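PDB 2J3X: C2 toxin component I from Clostridium botulinum, which is the enzymatic component of the binary C2 toxin, an ADP-ribosyltransferase that transfers ADP-ribose from NAD to actin in target cells. Local coordinates for residues E196-T201 / D207-E212. The protein carries 2 engineered substitutions. Residues are numbered along the deposited sequence; the frame is centred on the assembly and turned at random.
Sequences ESAIIT and DYILIE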
loop_
_atom_site.group_PDB
_atom_site.type_symbol
_atom_site.label_atom_id
_atom_site.label_comp_id
_atom_site.label_asym_id
_atom_site.label_seq_id
_atom_site.Cartn_x
_atom_site.Cartn_y
_atom_site.Cartn_z
ATOM N N GLU A 196 0.378 -8.231 15.654
ATOM C CA GLU A 196 0.512 -9.590 16.183
ATOM C C GLU A 196 -0.294 -9.816 17.455
ATOM O O GLU A 196 -0.714 -10.966 17.694
ATOM C CB GLU A 196 1.991 -9.909 16.423
ATOM C CG GLU A 196 2.880 -9.733 15.142
ATOM C CD GLU A 196 2.726 -10.814 14.087
ATOM O OE1 GLU A 196 1.874 -11.735 14.248
ATOM O OE2 GLU A 196 3.472 -10.743 13.060
ATOM N N SER A 197 -0.542 -8.746 18.213
ATOM C CA SER A 197 -1.364 -8.824 19.439
ATOM C C SER A 197 -1.917 -7.451 19.751
ATOM O O SER A 197 -1.415 -6.460 19.265
ATOM C CB SER A 197 -0.553 -9.314 20.649
ATOM O OG SER A 197 0.518 -8.446 20.913
ATOM N N ALA A 198 -2.972 -7.423 20.556
ATOM C CA ALA A 198 -3.577 -6.164 20.955
ATOM C C ALA A 198 -4.135 -6.320 22.353
ATOM O O ALA A 198 -4.775 -7.344 22.656
ATOM C CB ALA A 198 -4.708 -5.810 19.998
ATOM N N ILE A 199 -3.906 -5.317 23.171
ATOM C CA ILE A 199 -4.470 -5.284 24.553
ATOM C C ILE A 199 -5.014 -3.901 24.805
ATOM O O ILE A 199 -4.646 -2.957 24.104
ATOM C CB ILE A 199 -3.431 -5.651 25.639
ATOM C CG1 ILE A 199 -2.297 -4.613 25.671
ATOM C CG2 ILE A 199 -2.969 -7.092 25.447
ATOM C CD1 ILE A 199 -1.337 -4.757 26.947
ATOM N N ILE A 200 -5.869 -3.783 25.815
ATOM C CA ILE A 200 -6.241 -2.468 26.310
ATOM C C ILE A 200 -5.222 -2.069 27.361
ATOM O O ILE A 200 -4.826 -2.899 28.206
ATOM C CB ILE A 200 -7.683 -2.416 26.895
ATOM C CG1 ILE A 200 -8.699 -2.607 25.758
ATOM C CG2 ILE A 200 -7.944 -1.055 27.567
ATOM C CD1 ILE A 200 -10.069 -3.203 26.237
ATOM N N THR A 201 -4.750 -0.843 27.254
ATOM C CA THR A 201 -3.821 -0.255 28.224
ATOM C C THR A 201 -4.236 1.165 28.640
ATOM O O THR A 201 -4.899 1.878 27.891
ATOM C CB THR A 201 -2.354 -0.234 27.716
ATOM O OG1 THR A 201 -1.491 -0.027 28.852
ATOM C CG2 THR A 201 -2.124 0.917 26.705
ATOM N N ASP A 207 -7.203 5.597 28.075
ATOM C CA ASP A 207 -7.211 4.224 27.530
ATOM C C ASP A 207 -6.959 4.100 26.029
ATOM O O ASP A 207 -7.422 4.952 25.231
ATOM C CB ASP A 207 -8.509 3.527 27.831
ATOM C CG ASP A 207 -8.664 3.278 29.333
ATOM O OD1 ASP A 207 -8.051 4.014 30.126
ATOM O OD2 ASP A 207 -9.370 2.361 29.705
ATOM N N TYR A 208 -6.226 3.034 25.679
ATOM C CA TYR A 208 -5.761 2.821 24.297
ATOM C C TYR A 208 -5.782 1.351 24.003
ATOM O O TYR A 208 -5.594 0.498 24.892
ATOM C CB TYR A 208 -4.294 3.283 24.122
ATOM C CG TYR A 208 -4.051 4.708 24.438
ATOM C CD1 TYR A 208 -3.762 5.125 25.747
ATOM C CD2 TYR A 208 -4.043 5.680 23.403
ATOM C CE1 TYR A 208 -3.502 6.505 26.018
ATOM C CE2 TYR A 208 -3.769 7.036 23.679
ATOM C CZ TYR A 208 -3.521 7.436 24.969
ATOM O OH TYR A 208 -3.238 8.774 25.269
ATOM N N ILE A 209 -5.986 1.010 22.740
ATOM C CA ILE A 209 -5.605 -0.335 22.324
ATOM C C ILE A 209 -4.110 -0.265 21.929
ATOM O O ILE A 209 -3.723 0.482 21.016
ATOM C CB ILE A 209 -6.449 -0.841 21.145
ATOM C CG1 ILE A 209 -7.905 -1.087 21.625
ATOM C CG2 ILE A 209 -5.872 -2.208 20.605
ATOM C CD1 ILE A 209 -8.875 -1.535 20.491
ATOM N N LEU A 210 -3.279 -1.047 22.640
ATOM C CA LEU A 210 -1.832 -1.114 22.373
ATOM C C LEU A 210 -1.643 -2.341 21.501
ATOM O O LEU A 210 -1.948 -3.473 21.894
ATOM C CB LEU A 210 -1.056 -1.262 23.686
ATOM C CG LEU A 210 0.462 -1.466 23.552
ATOM C CD1 LEU A 210 1.149 -0.215 22.904
ATOM C CD2 LEU A 210 0.999 -1.764 24.997
ATOM N N ILE A 211 -1.117 -2.090 20.316
ATOM C CA ILE A 211 -0.910 -3.130 19.321
ATOM C C ILE A 211 0.570 -3.362 19.202
ATOM O O ILE A 211 1.340 -2.402 18.996
ATOM C CB ILE A 211 -1.469 -2.689 17.947
ATOM C CG1 ILE A 211 -2.980 -2.440 18.034
ATOM C CG2 ILE A 211 -1.034 -3.711 16.821
ATOM C CD1 ILE A 211 -3.499 -1.548 16.899
ATOM N N GLU A 212 0.985 -4.620 19.332
ATOM C CA GLU A 212 2.372 -4.995 18.994
ATOM C C GLU A 212 2.373 -5.436 17.534
ATOM O O GLU A 212 1.663 -6.371 17.150
ATOM C CB GLU A 212 2.834 -6.193 19.832
ATOM C CG GLU A 212 2.752 -5.997 21.330
ATOM C CD GLU A 212 3.627 -4.848 21.859
ATOM O OE1 GLU A 212 4.670 -4.516 21.223
ATOM O OE2 GLU A 212 3.254 -4.304 22.938
HETATM O O HOH W 1 -0.347 -5.664 22.668
#
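Leu210 lies alongside Ile199 with both side chains pointing the same way, Ile199 CG1 being 4.1 Å from Leu210 CB. Thr201 crosses Leu210 at a slant on this face and brings its methyl, CG2, to 3.9 Å from Leu210 CB. Its chi1 of -163° makes the contact apolar, because OG1 is set anti to the backbone N while CG2 turns to the leucine. On the other face, the CB of Ala198 meets Ile209 CG2 at 3.8 Å and, more loosely, Ile211 CG1.

The two strands form an antiparallel hairpin. Ile199-Leu210 and Thr201-Tyr208 are hydrogen-bonded pairs closed by bonds in both directions, whereas Ala198-Ile211 and Ile200-Ile209 are non-hydrogen-bonded pairs, where CA-H...O contacts fill in. At the Glu212 end the regular pattern breaks into a classic beta bulge: Glu196 and Ser197 both face Glu212, whose O takes a nearly straight bond from Glu196 N (2.7 Å, 170° at the hydrogen) and a weak one from Ser197 N. Beside the bulge, Ser197 OG rests against Glu212 CG at 3.3 Å. A water donates to Leu210 O (2.8 Å) and is weakly linked to Ser197 OG, while the Glu196 carboxylate leads away to Ser214.

Within the mixed sheet of the N-terminal ADP-ribosyltransferase-like domain, strand 206-216 is flanked by 191-203 and by 162-168, to which Ile209 and Ile211 bond through their backbones. Helix 126-136 packs on the face carrying Ile200, Ile209 and Ile211, and its Arg133 hydrogen-bonds Ala198 O.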